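Local coordinates for major capsid protein (Paramecium bursaria Chlorella virus 1, PDB 5TIP), which self-assembles as trimers into the large icosahedral capsid of the virus, forming its outer shell as a glycosylated building block, at residues T114-F119 with D123-Y128; V422-S427 with G431-N436; V311-K316 with T399-A404; V49-K54 with G184-G189. All blocks are in the same frame, centred on the assembly; numbering follows the deposited sequence.

Contact 1 (T114-F119 with D123-Y128); sequences TYDALF and DDRYNY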
loop_
_atom_site.group_PDB
_atom_site.type_symbol
_atom_site.label_atom_id
_atom_site.label_comp_id
_atom_site.label_asym_id
_atom_site.label_seq_id
_atom_site.Cartn_x
_atom_site.Cartn_y
_atom_site.Cartn_z
ATOM N N THR A 114 -10.516 1.479 16.727
ATOM C CA THR A 114 -10.862 0.243 16.031
ATOM C C THR A 114 -10.806 0.424 14.518
ATOM O O THR A 114 -10.309 -0.453 13.801
ATOM C CB THR A 114 -12.254 -0.224 16.461
ATOM O OG1 THR A 114 -12.247 -0.514 17.864
ATOM C CG2 THR A 114 -12.669 -1.475 15.695
ATOM N N TYR A 115 -11.304 1.558 14.019
ATOM C CA TYR A 115 -11.244 1.826 12.585
ATOM C C TYR A 115 -9.803 1.883 12.096
ATOM O O TYR A 115 -9.488 1.379 11.011
ATOM C CB TYR A 115 -11.971 3.133 12.269
ATOM C CG TYR A 115 -11.852 3.576 10.829
ATOM C CD1 TYR A 115 -12.738 3.118 9.867
ATOM C CD2 TYR A 115 -10.854 4.457 10.434
ATOM C CE1 TYR A 115 -12.632 3.519 8.552
ATOM C CE2 TYR A 115 -10.740 4.864 9.121
ATOM C CZ TYR A 115 -11.633 4.393 8.184
ATOM O OH TYR A 115 -11.530 4.794 6.871
ATOM N N ASP A 116 -8.916 2.494 12.881
ATOM C CA ASP A 116 -7.517 2.594 12.483
ATOM C C ASP A 116 -6.857 1.221 12.431
ATOM O O ASP A 116 -6.032 0.955 11.548
ATOM C CB ASP A 116 -6.770 3.519 13.445
ATOM C CG ASP A 116 -5.341 3.781 13.015
ATOM O OD1 ASP A 116 -5.140 4.291 11.894
ATOM O OD2 ASP A 116 -4.418 3.482 13.800
ATOM N N ALA A 117 -7.211 0.334 13.362
ATOM C CA ALA A 117 -6.594 -0.987 13.401
ATOM C C ALA A 117 -7.055 -1.871 12.249
ATOM O O ALA A 117 -6.321 -2.774 11.832
ATOM C CB ALA A 117 -6.898 -1.667 14.736
ATOM N N LEU A 118 -8.253 -1.633 11.722
ATOM C CA LEU A 118 -8.824 -2.488 10.689
ATOM C C LEU A 118 -8.691 -1.924 9.280
ATOM O O LEU A 118 -8.344 -2.667 8.358
ATOM C CB LEU A 118 -10.306 -2.753 10.982
ATOM C CG LEU A 118 -10.641 -3.836 12.007
ATOM C CD1 LEU A 118 -12.129 -3.834 12.296
ATOM C CD2 LEU A 118 -10.197 -5.203 11.509
ATOM N N PHE A 119 -8.958 -0.633 9.084
ATOM C CA PHE A 119 -9.151 -0.091 7.747
ATOM C C PHE A 119 -8.070 0.888 7.307
ATOM O O PHE A 119 -8.096 1.336 6.156
ATOM C CB PHE A 119 -10.531 0.567 7.655
ATOM C CG PHE A 119 -11.659 -0.395 7.882
ATOM C CD1 PHE A 119 -12.036 -1.281 6.889
ATOM C CD2 PHE A 119 -12.324 -0.432 9.096
ATOM C CE1 PHE A 119 -13.064 -2.177 7.094
ATOM C CE2 PHE A 119 -13.355 -1.326 9.308
ATOM C CZ PHE A 119 -13.724 -2.201 8.306
ATOM N N ASP A 123 1.836 3.223 5.008
ATOM C CA ASP A 123 2.307 4.562 5.356
ATOM C C ASP A 123 1.158 5.488 5.731
ATOM O O ASP A 123 1.347 6.412 6.530
ATOM C CB ASP A 123 3.096 5.155 4.191
ATOM C CG ASP A 123 4.456 4.517 4.028
ATOM O OD1 ASP A 123 4.846 3.700 4.888
ATOM O OD2 ASP A 123 5.129 4.825 3.025
ATOM N N ASP A 124 -0.030 5.255 5.168
ATOM C CA ASP A 124 -1.197 6.049 5.531
ATOM C C ASP A 124 -1.500 5.936 7.017
ATOM O O ASP A 124 -1.786 6.943 7.683
ATOM C CB ASP A 124 -2.393 5.590 4.705
ATOM C CG ASP A 124 -3.623 6.419 4.958
ATOM O OD1 ASP A 124 -3.538 7.659 4.965
ATOM O OD2 ASP A 124 -4.696 5.835 5.152
ATOM N N ARG A 125 -1.347 4.725 7.542
ATOM C CA ARG A 125 -1.561 4.461 8.956
ATOM C C ARG A 125 -0.506 5.178 9.797
ATOM O O ARG A 125 -0.831 5.771 10.826
ATOM C CB ARG A 125 -1.525 2.957 9.233
ATOM C CG ARG A 125 -1.893 2.580 10.658
ATOM C CD ARG A 125 -2.812 1.369 10.689
ATOM N NE ARG A 125 -2.084 0.124 10.465
ATOM C CZ ARG A 125 -2.632 -1.084 10.537
ATOM N NH1 ARG A 125 -3.919 -1.215 10.826
ATOM N NH2 ARG A 125 -1.893 -2.163 10.317
ATOM N N TYR A 126 0.755 5.127 9.367
ATOM C CA TYR A 126 1.814 5.793 10.117
ATOM C C TYR A 126 1.656 7.308 10.078
ATOM O O TYR A 126 1.924 7.991 11.076
ATOM C CB TYR A 126 3.187 5.390 9.575
ATOM C CG TYR A 126 4.337 6.108 10.260
ATOM C CD1 TYR A 126 4.592 5.916 11.602
ATOM C CD2 TYR A 126 5.184 6.951 9.558
ATOM C CE1 TYR A 126 5.633 6.561 12.244
ATOM C CE2 TYR A 126 6.240 7.598 10.193
ATOM C CZ TYR A 126 6.453 7.397 11.534
ATOM O OH TYR A 126 7.493 8.032 12.177
ATOM N N ASN A 127 1.235 7.855 8.928
ATOM C CA ASN A 127 0.959 9.290 8.867
ATOM C C ASN A 127 -0.164 9.687 9.815
ATOM O O ASN A 127 -0.146 10.788 10.375
ATOM C CB ASN A 127 0.605 9.699 7.434
ATOM C CG ASN A 127 0.537 11.211 7.251
ATOM O OD1 ASN A 127 1.332 11.946 7.828
ATOM N ND2 ASN A 127 -0.424 11.676 6.449
ATOM N N TYR A 128 -1.145 8.801 10.002
ATOM C CA TYR A 128 -2.214 9.081 10.952
ATOM C C TYR A 128 -1.690 9.143 12.380
ATOM O O TYR A 128 -2.194 9.933 13.186
ATOM C CB TYR A 128 -3.321 8.029 10.829
ATOM C CG TYR A 128 -4.422 8.164 11.861
ATOM C CD1 TYR A 128 -5.447 9.085 11.693
ATOM C CD2 TYR A 128 -4.445 7.360 12.994
ATOM C CE1 TYR A 128 -6.457 9.211 12.629
ATOM C CE2 TYR A 128 -5.452 7.479 13.935
ATOM C CZ TYR A 128 -6.455 8.405 13.747
ATOM O OH TYR A 128 -7.457 8.522 14.681
HETATM O O HOH W 1 -1.998 4.731 13.370
#
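D116 and R125 face each other across an antiparallel helical hairpin of helices 109-119 and 122-132, whose short segments run at 158° with their axes 10.6 Å apart. At that spacing the backbones stay apart, and long side chains and a water bridge the gap.

Hydrogen bonding comes from R125. Its NH1 reaches D116 O at 3.1 Å with an N-H...O angle of 165°, lying in the carbonyl plane on a lone pair, while the oxygen sits almost exactly in the guanidinium plane. The same NH1 makes a weak, bent bond to A117 O. Both acceptors lie in the last turns of the helix, where a positive group is probably favoured. The chain gets there by bending at chi2 and chi3, and its NH2 goes on to V345 O, tying the hairpin to the second half of the protein.

Charge pairing involves D116, whose OD2 forms a salt bridge with R113 of its own helix. Against R125 the carboxylate is turned 70° from the guanidinium, and OD2 stays 5.3 Å from NE, so the two charges are near without pairing.

Van der Waals contact is made by Y128: D116 OD1 comes within 3.3 Å of its CD2, approaching the ring obliquely. The Y128 OH is held by E89, and R120 makes a cation-pi contact with the ring. The later helix also meets the second subunit, through N127 and Y126.

One water completes the link, donating to D116 OD2 at 2.8 Å and to R125 O at 3.0 Å.

Contact 2 (V422-S427 with G431-N436); sequences VLRIMS and GLAYAN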
loop_
_atom_site.group_PDB
_atom_site.type_symbol
_atom_site.label_atom_id
_atom_site.label_comp_id
_atom_site.label_asym_id
_atom_site.label_seq_id
_atom_site.Cartn_x
_atom_site.Cartn_y
_atom_site.Cartn_z
ATOM N N VAL A 422 -30.278 6.021 4.090
ATOM C CA VAL A 422 -30.555 6.940 2.995
ATOM C C VAL A 422 -30.851 8.313 3.577
ATOM O O VAL A 422 -31.734 8.454 4.431
ATOM C CB VAL A 422 -31.721 6.453 2.116
ATOM C CG1 VAL A 422 -32.008 7.461 1.016
ATOM C CG2 VAL A 422 -31.402 5.092 1.520
ATOM N N LEU A 423 -30.109 9.316 3.119
ATOM C CA LEU A 423 -30.315 10.702 3.519
ATOM C C LEU A 423 -30.992 11.435 2.367
ATOM O O LEU A 423 -30.369 11.687 1.330
ATOM C CB LEU A 423 -28.989 11.360 3.894
ATOM C CG LEU A 423 -29.017 12.853 4.231
ATOM C CD1 LEU A 423 -29.833 13.105 5.487
ATOM C CD2 LEU A 423 -27.605 13.394 4.389
ATOM N N ARG A 424 -32.264 11.774 2.546
ATOM C CA ARG A 424 -33.029 12.506 1.549
ATOM C C ARG A 424 -32.986 13.991 1.878
ATOM O O ARG A 424 -33.194 14.380 3.032
ATOM C CB ARG A 424 -34.481 12.029 1.494
ATOM C CG ARG A 424 -34.658 10.570 1.130
ATOM C CD ARG A 424 -36.085 10.309 0.684
ATOM N NE ARG A 424 -36.326 8.898 0.400
ATOM C CZ ARG A 424 -36.977 8.078 1.217
ATOM N NH1 ARG A 424 -37.458 8.533 2.366
ATOM N NH2 ARG A 424 -37.154 6.807 0.883
ATOM N N ILE A 425 -32.715 14.811 0.868
ATOM C CA ILE A 425 -32.611 16.255 1.033
ATOM C C ILE A 425 -33.532 16.911 0.017
ATOM O O ILE A 425 -33.353 16.735 -1.193
ATOM C CB ILE A 425 -31.165 16.749 0.864
ATOM C CG1 ILE A 425 -30.278 16.148 1.957
ATOM C CG2 ILE A 425 -31.113 18.263 0.900
ATOM C CD1 ILE A 425 -28.827 16.519 1.848
ATOM N N MET A 426 -34.511 17.666 0.508
ATOM C CA MET A 426 -35.498 18.299 -0.353
ATOM C C MET A 426 -36.122 19.463 0.399
ATOM O O MET A 426 -36.309 19.402 1.618
ATOM C CB MET A 426 -36.577 17.301 -0.795
ATOM C CG MET A 426 -37.554 17.846 -1.827
ATOM S SD MET A 426 -38.915 16.719 -2.196
ATOM C CE MET A 426 -39.938 16.936 -0.742
ATOM N N SER A 427 -36.440 20.525 -0.346
ATOM C CA SER A 427 -37.100 21.713 0.200
ATOM C C SER A 427 -36.294 22.329 1.341
ATOM O O SER A 427 -36.852 22.819 2.325
ATOM C CB SER A 427 -38.526 21.394 0.652
ATOM O OG SER A 427 -39.329 20.989 -0.444
ATOM N N GLY A 431 -33.332 14.568 6.068
ATOM C CA GLY A 431 -33.773 13.601 7.053
ATOM C C GLY A 431 -33.481 12.194 6.593
ATOM O O GLY A 431 -33.505 11.899 5.394
ATOM N N LEU A 432 -33.203 11.320 7.553
ATOM C CA LEU A 432 -32.914 9.929 7.247
ATOM C C LEU A 432 -34.193 9.185 6.880
ATOM O O LEU A 432 -35.257 9.421 7.459
ATOM C CB LEU A 432 -32.235 9.257 8.439
ATOM C CG LEU A 432 -30.835 9.781 8.767
ATOM C CD1 LEU A 432 -30.286 9.095 10.001
ATOM C CD2 LEU A 432 -29.903 9.583 7.583
ATOM N N ALA A 433 -34.078 8.274 5.910
ATOM C CA ALA A 433 -35.235 7.514 5.457
ATOM C C ALA A 433 -35.589 6.389 6.421
ATOM O O ALA A 433 -36.766 6.028 6.534
ATOM C CB ALA A 433 -34.986 6.944 4.060
ATOM N N TYR A 434 -34.606 5.832 7.126
ATOM C CA TYR A 434 -34.846 4.708 8.017
ATOM C C TYR A 434 -34.286 5.021 9.393
ATOM O O TYR A 434 -33.115 5.395 9.525
ATOM C CB TYR A 434 -34.230 3.418 7.457
ATOM C CG TYR A 434 -34.696 3.107 6.054
ATOM C CD1 TYR A 434 -35.941 2.533 5.836
ATOM C CD2 TYR A 434 -33.909 3.402 4.949
ATOM C CE1 TYR A 434 -36.384 2.250 4.563
ATOM C CE2 TYR A 434 -34.348 3.123 3.663
ATOM C CZ TYR A 434 -35.587 2.546 3.478
ATOM O OH TYR A 434 -36.033 2.265 2.206
ATOM N N ALA A 435 -35.130 4.849 10.411
ATOM C CA ALA A 435 -34.766 5.094 11.796
ATOM C C ALA A 435 -34.451 3.803 12.532
ATOM O O ALA A 435 -33.685 3.826 13.500
ATOM C CB ALA A 435 -35.879 5.853 12.530
ATOM N N ASN A 436 -35.006 2.678 12.083
ATOM C CA ASN A 436 -34.680 1.355 12.605
ATOM C C ASN A 436 -34.859 0.368 11.455
ATOM O O ASN A 436 -34.907 -0.844 11.642
ATOM C CB ASN A 436 -35.543 0.977 13.833
ATOM C CG ASN A 436 -37.029 1.006 13.555
ATOM O OD1 ASN A 436 -37.564 0.188 12.811
ATOM N ND2 ASN A 436 -37.708 1.985 14.144
#
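V422 O accepts the shortest polar bond of the pair, 2.8 Å from A433 N, with an N-H...O angle of 157°. The same oxygen also receives a CA-H...O contact from L432 CA at 3.4 Å, so one carbonyl is approached by two successive residues of the returning chain. Two further bonds join R424 and G431 reciprocally: R424 N to G431 O at 3.1 Å and G431 N to R424 O at 3.0 Å. They define a hydrogen-bonded antiparallel pair, whereas L423 and L432 form the adjoining non-hydrogen-bonded pair.

On the face carrying those leucines, L423 CD1 meets L432 CD2 at 4.1 Å, and both side chains pack on I227 of strand 223-237. The face carrying R424 is different in character. With CG beside the backbone N (chi1 -61°) and the chain extended from CG to NE, R424 brings its guanidinium back over A433, whose CB lies 3.3 Å above the plane and toward its rim. NE is fixed by a salt bridge to E224, and NH2 by Y16 OH of the second subunit. V422 CB rests on A433 CB, while V422 CG2 touches the edge of the Y434 ring at CE2; both V422 and Y434 also pack on Y16 of that subunit.

The arrangement is a beta hairpin in which 429-432 is the edge strand, added to the more central strand 412-426, in the second jelly roll of this family's double jelly-roll fold.

Contact 3 (V311-K316 with T399-A404); sequences VLDSAK and TETVTA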
loop_
_atom_site.group_PDB
_atom_site.type_symbol
_atom_site.label_atom_id
_atom_site.label_comp_id
_atom_site.label_asym_id
_atom_site.label_seq_id
_atom_site.Cartn_x
_atom_site.Cartn_y
_atom_site.Cartn_z
ATOM N N VAL A 311 -7.532 -12.680 23.932
ATOM C CA VAL A 311 -8.292 -13.404 24.947
ATOM C C VAL A 311 -9.324 -14.337 24.320
ATOM O O VAL A 311 -9.685 -15.363 24.909
ATOM C CB VAL A 311 -8.953 -12.417 25.928
ATOM C CG1 VAL A 311 -10.053 -11.614 25.248
ATOM C CG2 VAL A 311 -9.468 -13.141 27.165
ATOM N N LEU A 312 -9.805 -13.999 23.126
ATOM C CA LEU A 312 -10.885 -14.758 22.505
ATOM C C LEU A 312 -10.348 -16.057 21.915
ATOM O O LEU A 312 -9.412 -16.043 21.110
ATOM C CB LEU A 312 -11.574 -13.924 21.427
ATOM C CG LEU A 312 -12.797 -14.580 20.777
ATOM C CD1 LEU A 312 -13.869 -14.901 21.812
ATOM C CD2 LEU A 312 -13.366 -13.710 19.664
ATOM N N ASP A 313 -10.938 -17.180 22.324
ATOM C CA ASP A 313 -10.548 -18.482 21.793
ATOM C C ASP A 313 -11.324 -18.844 20.532
ATOM O O ASP A 313 -10.724 -19.216 19.520
ATOM C CB ASP A 313 -10.743 -19.575 22.847
ATOM C CG ASP A 313 -10.423 -20.956 22.313
ATOM O OD1 ASP A 313 -9.341 -21.122 21.711
ATOM O OD2 ASP A 313 -11.250 -21.874 22.488
ATOM N N SER A 314 -12.651 -18.755 20.579
ATOM C CA SER A 314 -13.475 -19.073 19.424
ATOM C C SER A 314 -14.733 -18.219 19.464
ATOM O O SER A 314 -15.081 -17.643 20.496
ATOM C CB SER A 314 -13.833 -20.564 19.383
ATOM O OG SER A 314 -14.604 -20.939 20.512
ATOM N N ALA A 315 -15.415 -18.142 18.322
ATOM C CA ALA A 315 -16.619 -17.329 18.240
ATOM C C ALA A 315 -17.477 -17.785 17.071
ATOM O O ALA A 315 -16.976 -18.340 16.090
ATOM C CB ALA A 315 -16.280 -15.841 18.094
ATOM N N LYS A 316 -18.778 -17.537 17.195
ATOM C CA LYS A 316 -19.727 -17.753 16.114
ATOM C C LYS A 316 -20.919 -16.840 16.352
ATOM O O LYS A 316 -21.153 -16.373 17.468
ATOM C CB LYS A 316 -20.180 -19.215 16.023
ATOM C CG LYS A 316 -21.117 -19.645 17.145
ATOM C CD LYS A 316 -21.611 -21.070 16.950
ATOM C CE LYS A 316 -22.443 -21.535 18.136
ATOM N NZ LYS A 316 -22.866 -22.956 17.991
ATOM N N THR A 399 0.447 -22.933 24.314
ATOM C CA THR A 399 -0.487 -23.554 23.391
ATOM C C THR A 399 -1.535 -22.546 22.916
ATOM O O THR A 399 -1.498 -21.360 23.250
ATOM C CB THR A 399 -1.138 -24.767 24.056
ATOM O OG1 THR A 399 -1.867 -24.345 25.215
ATOM C CG2 THR A 399 -0.075 -25.771 24.474
ATOM N N GLU A 400 -2.494 -23.038 22.127
ATOM C CA GLU A 400 -3.392 -22.154 21.392
ATOM C C GLU A 400 -4.534 -21.613 22.244
ATOM O O GLU A 400 -4.952 -20.466 22.052
ATOM C CB GLU A 400 -3.974 -22.884 20.178
ATOM C CG GLU A 400 -4.901 -22.024 19.327
ATOM C CD GLU A 400 -5.699 -22.829 18.320
ATOM O OE1 GLU A 400 -5.666 -24.075 18.385
ATOM O OE2 GLU A 400 -6.370 -22.211 17.466
ATOM N N THR A 401 -5.046 -22.402 23.187
ATOM C CA THR A 401 -6.273 -22.063 23.895
ATOM C C THR A 401 -6.018 -21.399 25.244
ATOM O O THR A 401 -6.925 -21.349 26.081
ATOM C CB THR A 401 -7.138 -23.310 24.079
ATOM O OG1 THR A 401 -6.415 -24.287 24.839
ATOM C CG2 THR A 401 -7.506 -23.900 22.727
ATOM N N VAL A 402 -4.804 -20.898 25.479
ATOM C CA VAL A 402 -4.470 -20.234 26.732
ATOM C C VAL A 402 -3.839 -18.879 26.442
ATOM O O VAL A 402 -3.313 -18.628 25.356
ATOM C CB VAL A 402 -3.529 -21.089 27.608
ATOM C CG1 VAL A 402 -4.256 -22.322 28.121
ATOM C CG2 VAL A 402 -2.295 -21.488 26.822
ATOM N N THR A 403 -3.906 -17.999 27.439
ATOM C CA THR A 403 -3.300 -16.677 27.358
ATOM C C THR A 403 -2.813 -16.285 28.747
ATOM O O THR A 403 -2.974 -17.030 29.718
ATOM C CB THR A 403 -4.281 -15.643 26.795
ATOM O OG1 THR A 403 -3.623 -14.377 26.672
ATOM C CG2 THR A 403 -5.483 -15.496 27.710
ATOM N N ALA A 404 -2.201 -15.108 28.832
ATOM C CA ALA A 404 -1.647 -14.633 30.094
ATOM C C ALA A 404 -2.750 -14.375 31.112
ATOM O O ALA A 404 -3.877 -14.016 30.764
ATOM C CB ALA A 404 -0.832 -13.361 29.874
HETATM O O HOH W 2 -7.535 -19.878 20.136
#
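D313 and T401 meet beside a classic beta bulge, in which D313 and S314 both face T381 of strand 376-387, within the second jelly roll of the double jelly-roll fold. The direct shell is thin. T401 CG2 approaches D313 OD1 at 3.5 Å, the two side chains lying next to each other and pointing the same way. Further along, the V311 backbone meets the T403 methyl, CA to CG2 at 4.5 Å, a loose touch.

A water supplements this shell: it lies 2.7 Å from D313 OD1 and 3.3 Å from E400 O, in hydrogen-bonding geometry to both, although it has more acceptors around it than protons to give.

The next shell sets these groups in place. A chi1 of 177° swings the D313 carboxylate away from the backbone N and toward residues 399-401; D313 OD2 is held by Q245 NE2, and K329 makes a weak, long ion pair with OD1. That lysine also touches T401 and E400, and its positive charge would probably offset the nearby acidic groups, since D313 OD1 and E400 OE2 are 5.3 Å apart. Q308 secures segment 399-404, taking a hydrogen bond from T403 OG1 on its carbonyl and giving one from NE2 to T399 O.

Outermost is the trimer interface, where E400 OE2 forms a salt bridge with R145 NE of the third subunit.

Contact 4 (V49-K54 with G184-G189); sequences VGFGNK and GVNYNG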
loop_
_atom_site.group_PDB
_atom_site.type_symbol
_atom_site.label_atom_id
_atom_site.label_comp_id
_atom_site.label_asym_id
_atom_site.label_seq_id
_atom_site.Cartn_x
_atom_site.Cartn_y
_atom_site.Cartn_z
ATOM N N VAL A 49 -13.259 25.102 25.981
ATOM C CA VAL A 49 -12.421 23.962 25.639
ATOM C C VAL A 49 -11.577 23.576 26.844
ATOM O O VAL A 49 -10.903 24.420 27.449
ATOM C CB VAL A 49 -11.545 24.283 24.419
ATOM C CG1 VAL A 49 -10.550 23.162 24.173
ATOM C CG2 VAL A 49 -12.414 24.506 23.193
ATOM N N GLY A 50 -11.612 22.299 27.200
ATOM C CA GLY A 50 -10.847 21.811 28.332
ATOM C C GLY A 50 -11.134 20.343 28.546
ATOM O O GLY A 50 -12.081 19.782 27.985
ATOM N N PHE A 51 -10.292 19.722 29.371
ATOM C CA PHE A 51 -10.444 18.301 29.655
ATOM C C PHE A 51 -11.806 18.023 30.278
ATOM O O PHE A 51 -12.197 18.657 31.262
ATOM C CB PHE A 51 -9.326 17.822 30.583
ATOM C CG PHE A 51 -7.975 17.772 29.929
ATOM C CD1 PHE A 51 -7.700 16.826 28.955
ATOM C CD2 PHE A 51 -6.980 18.666 30.286
ATOM C CE1 PHE A 51 -6.460 16.774 28.349
ATOM C CE2 PHE A 51 -5.736 18.618 29.682
ATOM C CZ PHE A 51 -5.477 17.672 28.713
ATOM N N GLY A 52 -12.529 17.069 29.694
ATOM C CA GLY A 52 -13.826 16.674 30.199
ATOM C C GLY A 52 -14.970 17.604 29.868
ATOM O O GLY A 52 -16.051 17.455 30.446
ATOM N N ASN A 53 -14.778 18.551 28.954
ATOM C CA ASN A 53 -15.816 19.502 28.590
ATOM C C ASN A 53 -16.480 19.107 27.276
ATOM O O ASN A 53 -15.922 18.365 26.464
ATOM C CB ASN A 53 -15.245 20.918 28.473
ATOM C CG ASN A 53 -14.760 21.465 29.799
ATOM O OD1 ASN A 53 -15.103 20.946 30.863
ATOM N ND2 ASN A 53 -13.963 22.526 29.744
ATOM N N LYS A 54 -17.695 19.614 27.082
ATOM C CA LYS A 54 -18.455 19.422 25.853
ATOM C C LYS A 54 -18.519 20.739 25.093
ATOM O O LYS A 54 -18.965 21.754 25.639
ATOM C CB LYS A 54 -19.863 18.900 26.137
ATOM C CG LYS A 54 -19.912 17.498 26.714
ATOM C CD LYS A 54 -21.348 17.040 26.906
ATOM C CE LYS A 54 -21.412 15.604 27.401
ATOM N NZ LYS A 54 -20.804 14.648 26.438
ATOM N N GLY A 184 -0.009 10.364 29.650
ATOM C CA GLY A 184 1.157 11.055 29.157
ATOM C C GLY A 184 0.945 12.513 28.821
ATOM O O GLY A 184 1.903 13.179 28.406
ATOM N N VAL A 185 -0.261 13.046 29.007
ATOM C CA VAL A 185 -0.536 14.451 28.710
ATOM C C VAL A 185 -0.929 15.200 29.978
ATOM O O VAL A 185 -0.245 16.152 30.370
ATOM C CB VAL A 185 -1.614 14.575 27.618
ATOM C CG1 VAL A 185 -2.100 16.006 27.492
ATOM C CG2 VAL A 185 -1.032 14.154 26.275
ATOM N N ASN A 186 -2.024 14.783 30.627
ATOM C CA ASN A 186 -2.417 15.363 31.913
ATOM C C ASN A 186 -2.511 14.334 33.040
ATOM O O ASN A 186 -2.699 14.734 34.196
ATOM C CB ASN A 186 -3.745 16.157 31.805
ATOM C CG ASN A 186 -4.958 15.284 31.627
ATOM O OD1 ASN A 186 -4.880 14.187 31.093
ATOM N ND2 ASN A 186 -6.108 15.773 32.093
ATOM N N TYR A 187 -2.349 13.033 32.758
ATOM C CA TYR A 187 -2.306 12.011 33.805
ATOM C C TYR A 187 -1.182 11.032 33.489
ATOM O O TYR A 187 -0.811 10.826 32.325
ATOM C CB TYR A 187 -3.622 11.233 33.953
ATOM C CG TYR A 187 -4.633 11.920 34.852
ATOM C CD1 TYR A 187 -5.339 13.006 34.401
ATOM C CD2 TYR A 187 -4.888 11.478 36.148
ATOM C CE1 TYR A 187 -6.255 13.665 35.208
ATOM C CE2 TYR A 187 -5.816 12.130 36.961
ATOM C CZ TYR A 187 -6.489 13.211 36.485
ATOM O OH TYR A 187 -7.391 13.823 37.320
ATOM N N ASN A 188 -0.632 10.419 34.539
ATOM C CA ASN A 188 0.373 9.353 34.408
ATOM C C ASN A 188 -0.203 8.166 35.176
ATOM O O ASN A 188 -0.044 8.073 36.402
ATOM C CB ASN A 188 1.733 9.748 34.957
ATOM C CG ASN A 188 2.751 8.630 34.815
ATOM O OD1 ASN A 188 2.550 7.720 34.012
ATOM N ND2 ASN A 188 3.832 8.687 35.580
ATOM N N GLY A 189 -0.862 7.269 34.463
ATOM C CA GLY A 189 -1.583 6.215 35.145
ATOM C C GLY A 189 -2.799 6.832 35.786
ATOM O O GLY A 189 -3.621 7.473 35.116
#
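F51 projects from the tip of a type II beta turn, G50 to N53, and carries the whole of this contact on its side. From CB, 4.1 Å from N186 ND2, the ring extends toward V185 and N186, CG lying beside the backbone N (chi1 -70°). CG itself is 3.5 Å from ND2, which sits 3.4 Å above the ring plane and over its centre. Amide and ring are only 18° apart, so the two flat groups are stacked, arriving from opposite directions. Along the ring toward CE2, the contact passes to N186 CB, at 3.8 Å; this carbon makes a CH-pi contact over the same face, 4.2 Å from the centroid and 28° off the normal. At the tip, CZ meets V185 CG1 at 4.0 Å, this time at the ring edge.

Two bonds to preceding residues fix the amide's rotation: V182 N to N186 OD1, and N186 ND2 to S180 O. On the other side of the contact, F51 N binds Q198 OE1, and the ring also touches P199 and L91 of helix 87-91.

With the planes so nearly parallel, the N-H bonds run roughly along the ring instead of into it, consistent with amide-pi stacking and dispersion. These forces join two parts of the first jelly roll, with no hydrogen bond between the two segments.

The four contacts are spread through one subunit, with centres 24 to 43 Å apart and none touching another. The segments of contact 4 lie far apart in the N-terminal part of the chain, and contact 1 falls between them in sequence, some 24 Å away; contacts 3 and 2 follow later in the chain, linked by strand 402-404 leading on to strand 412-426. Contacts 2 and 3 are the farthest pair, at 43 Å, and lie in different sheets. Contacts 1 and 2 both meet the second subunit and contact 3 the third, which contact 1 also reaches, weakly; contact 4 meets no other chain. Three of the four thus lie at trimer interfaces, as suits a capsid building block.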